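Local structure of BvnE (Penicillium brevicompactum, 6U9I) at the interface of chains A and B. The protein catalyses the stereoselective semipinacol rearrangement in fungal brevianamide biosynthesis and probably has a small SnoaL-like fold. Numbering follows the deposited sequence. Chains: chain A/B, BvnE.

Contact 1: the interface of chains A and B. Residues chain A 51, 137-140; chain B 137-139.
The A:Asp137 carboxylate is approached on both faces. The hydroxyl OG of B:Ser138 comes from the partner over one face, 38° out of the plane, and bonds OD1 of A:Asp137 at 2.5 Å. Over the opposite face, the backbone N of A:Tyr140 gives OD1 of A:Asp137 a hydrogen bond of 3.1 Å. This is a helix N-cap motif at a two-fold interface of identical chains, probably a homodimer: A:Asp137 precedes helix 138-150 and its side chain takes up an amide of the first turn. The twin carboxylate, B:Asp137, is likewise met from above its plane by OG of A:Ser138. The ring of A:Pro51, which follows a cis peptide bond, also packs on this aspartate. CG of A:Pro51 lies 3.5 Å from the carboxylate carbon CG of B:Asp137, and the two side chains cross at about a right angle.

The two serines carry the centre of the contact. In A:Ser138 a chi1 of 48° swings OG back over its own backbone, flanked by N and C, and toward the start of the partner helix. There OG of A:Ser138 accepts from the amide N of B:Asp139 at 2.9 Å while donating to B:Asp137. B:Ser138 OG does the same with the N of A:Asp139, at 2.8 Å and with 160° at the hydrogen. Each hydroxyl is thus held as both donor and acceptor, which fixes its rotation. The first turns of the two helices meet here, and their positive ends would probably stabilise the nearby carboxylates.

Water 1 bridges the two Ser138 amides. Water 1 lies 3.1 Å from the N of A:Ser138 and bonds the N of B:Ser138 similarly. A second water joins the Asp139 side chains. Water 2 is 2.6 Å from OD1 of A:Asp139 and binds OD1 of B:Asp139 equally closely. OD1 of A:Asp139 and OD1 of B:Asp139 are 4.8 Å apart, and the water is likely to ease any repulsion between them.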
# COMPACT_ATOMS: atom_id res chain seq x y z
N PRO A 51 -0.70 -7.10 -5.49
CA PRO A 51 -1.12 -6.59 -6.80
C PRO A 51 -1.74 -7.67 -7.68
O PRO A 51 -1.68 -8.85 -7.34
CB PRO A 51 0.19 -6.08 -7.41
CG PRO A 51 1.26 -6.93 -6.78
CD PRO A 51 0.77 -7.10 -5.35
N ASP A 137 4.28 -7.46 -0.74
CA ASP A 137 5.57 -7.52 -1.42
C ASP A 137 5.55 -8.75 -2.32
O ASP A 137 5.72 -9.88 -1.85
CB ASP A 137 6.69 -7.59 -0.37
CG ASP A 137 8.10 -7.66 -0.97
OD1 ASP A 137 8.29 -7.99 -2.16
OD2 ASP A 137 9.05 -7.40 -0.20
N SER A 138 5.28 -8.55 -3.61
CA SER A 138 5.02 -9.69 -4.48
C SER A 138 6.29 -10.48 -4.76
O SER A 138 6.25 -11.71 -4.89
CB SER A 138 4.38 -9.22 -5.78
OG SER A 138 5.11 -8.12 -6.31
N ASP A 139 7.43 -9.80 -4.89
CA ASP A 139 8.69 -10.53 -5.05
C ASP A 139 8.91 -11.47 -3.88
O ASP A 139 9.30 -12.63 -4.07
CB ASP A 139 9.88 -9.57 -5.18
CG ASP A 139 11.21 -10.31 -5.29
OD1 ASP A 139 11.33 -11.17 -6.18
OD2 ASP A 139 12.13 -10.04 -4.47
N TYR A 140 8.65 -10.99 -2.66
CA TYR A 140 8.82 -11.86 -1.51
C TYR A 140 7.85 -13.03 -1.56
O TYR A 140 8.21 -14.16 -1.23
CB TYR A 140 8.66 -11.08 -0.21
CG TYR A 140 9.14 -11.90 0.96
CD1 TYR A 140 10.47 -11.89 1.32
CD2 TYR A 140 8.27 -12.74 1.65
CE1 TYR A 140 10.93 -12.67 2.37
CE2 TYR A 140 8.72 -13.51 2.69
CZ TYR A 140 10.05 -13.47 3.05
OH TYR A 140 10.50 -14.25 4.09
N ASP B 137 4.68 -3.01 -7.09
CA ASP B 137 4.68 -4.47 -7.29
C ASP B 137 6.13 -4.89 -7.48
O ASP B 137 6.74 -4.63 -8.53
CB ASP B 137 3.78 -4.79 -8.49
CG ASP B 137 3.85 -6.24 -8.97
OD1 ASP B 137 4.71 -7.04 -8.56
OD2 ASP B 137 2.99 -6.58 -9.81
N SER B 138 6.72 -5.48 -6.44
CA SER B 138 8.17 -5.70 -6.44
C SER B 138 8.56 -6.84 -7.38
O SER B 138 9.64 -6.79 -7.97
CB SER B 138 8.66 -6.00 -5.02
OG SER B 138 7.87 -7.03 -4.44
N ASP B 139 7.71 -7.86 -7.51
CA ASP B 139 7.96 -8.92 -8.50
C ASP B 139 8.18 -8.31 -9.87
O ASP B 139 9.10 -8.71 -10.60
CB ASP B 139 6.79 -9.92 -8.52
CG ASP B 139 6.97 -11.01 -9.58
OD1 ASP B 139 7.97 -11.75 -9.53
OD2 ASP B 139 6.08 -11.14 -10.44
O HOH W 1 4.90 -5.56 -4.12
O HOH W 2 10.29 -12.08 -8.35

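Contact 2: the interface of chains A and B. Residues chain A 90-91, 93-94; chain B 15, 88, 90.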
# COMPACT_ATOMS: atom_id res chain seq x y z
N VAL A 90 -6.48 7.27 8.46
CA VAL A 90 -7.92 7.08 8.65
C VAL A 90 -8.70 8.07 7.79
O VAL A 90 -8.54 9.29 7.95
CB VAL A 90 -8.33 7.23 10.13
CG1 VAL A 90 -9.83 6.95 10.28
CG2 VAL A 90 -7.52 6.28 10.99
N ASP A 91 -9.58 7.55 6.92
CA ASP A 91 -10.54 8.36 6.18
C ASP A 91 -11.91 8.11 6.81
O ASP A 91 -12.57 7.11 6.50
CB ASP A 91 -10.54 8.01 4.69
CG ASP A 91 -11.44 8.95 3.85
OD1 ASP A 91 -12.33 9.60 4.41
OD2 ASP A 91 -11.25 9.02 2.61
N ARG A 93 -14.75 9.62 6.41
CA ARG A 93 -15.87 9.69 5.48
C ARG A 93 -16.09 8.36 4.76
O ARG A 93 -17.23 7.91 4.61
CB ARG A 93 -15.66 10.81 4.47
CG ARG A 93 -16.76 10.89 3.43
CD ARG A 93 -16.75 12.21 2.67
NE ARG A 93 -17.75 12.19 1.60
CZ ARG A 93 -18.95 12.75 1.70
NH1 ARG A 93 -19.80 12.68 0.68
NH2 ARG A 93 -19.30 13.39 2.81
N LEU A 94 -15.01 7.72 4.32
CA LEU A 94 -15.08 6.46 3.61
C LEU A 94 -15.03 5.24 4.53
O LEU A 94 -15.14 4.11 4.03
CB LEU A 94 -13.95 6.38 2.58
CG LEU A 94 -13.91 7.51 1.55
CD1 LEU A 94 -12.87 7.24 0.49
CD2 LEU A 94 -15.29 7.69 0.91
N ARG B 15 -10.49 18.60 2.92
CA ARG B 15 -10.55 17.38 2.13
C ARG B 15 -10.44 17.69 0.64
O ARG B 15 -9.70 17.00 -0.08
CB ARG B 15 -11.84 16.60 2.42
CG ARG B 15 -11.90 15.30 1.63
CD ARG B 15 -13.22 14.54 1.81
NE ARG B 15 -13.13 13.23 1.17
CZ ARG B 15 -12.82 12.11 1.81
NH1 ARG B 15 -12.75 10.96 1.15
NH2 ARG B 15 -12.58 12.13 3.12
N PRO B 88 -9.32 8.50 -4.15
CA PRO B 88 -8.42 9.05 -3.13
C PRO B 88 -8.98 8.80 -1.74
O PRO B 88 -10.11 9.17 -1.44
CB PRO B 88 -8.36 10.55 -3.44
CG PRO B 88 -8.89 10.68 -4.84
CD PRO B 88 -9.89 9.57 -5.00
N VAL B 90 -8.58 9.87 2.02
CA VAL B 90 -8.10 11.14 2.57
C VAL B 90 -8.18 11.10 4.09
O VAL B 90 -9.26 10.89 4.65
CB VAL B 90 -8.89 12.34 2.02
CG1 VAL B 90 -8.32 13.64 2.59
CG2 VAL B 90 -8.84 12.35 0.51
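The aliphatic parts of A:Arg93 and A:Leu94 pack against the guanidinium of B:Arg15, a residue of helix 14-31. CD of A:Arg93 sits over the centre of one guanidinium face, 4.0 Å from CZ of B:Arg15. CB of B:Val90 covers the other face, nearer the rim. CD1 of A:Leu94 lies in plane at the edge, 3.8 Å from NH1 of B:Arg15. The two arginine side chains cross at about a right angle, and NE of A:Arg93 and NE of B:Arg15 are 4.7 Å apart.

Outward lies the salt bridge to A:Asp91, on strand 89-91, part of the same two-fold interface. B:Arg15 grips it end-on with two nitrogens. NH1 of B:Arg15 meets the syn lone pair of OD2 of A:Asp91 at 2.9 Å, and NH2 bonds OD1. The carboxylate and guanidinium planes are 44° apart, so the grip is twisted. The carboxylate probably offsets the like charges of the arginines. With A:Asp91 pointing its CG away from the backbone N (chi1 -174°), OD2 of A:Asp91 also accepts from the backbone N of B:Val90 at 2.9 Å. Replacing A:Asp91 with an alanine would probably leave the charge of B:Arg15 without its mate and the N of B:Val90 without this acceptor. Within chain A, the backbone N of A:Leu94 steadies the carboxylate. The N of A:Leu94 bonds OD1 of A:Asp91 at 3.3 Å, from the face opposite to NH2 of B:Arg15.

The centres of contact 1 and contact 2 are about 26 Å apart, toward opposite ends of the same two-fold interface. They share no residues. Contact 1 uses the start of the C-terminal helix (138-150 in chain A, 138-152 in chain B) and the residue after strand 45-50. Contact 2 uses strand 89-91, the loop after it and the N-terminal helix 14-31. Both bring equivalent residues of the two chains close together, so both lie near the symmetry axis. By symmetry, each cross-chain bond has a counterpart with the chains exchanged. Two separated polar clusters would probably resist rocking of one subunit on the other; this suggests a dimer, though the structure alone does not show the state in solution.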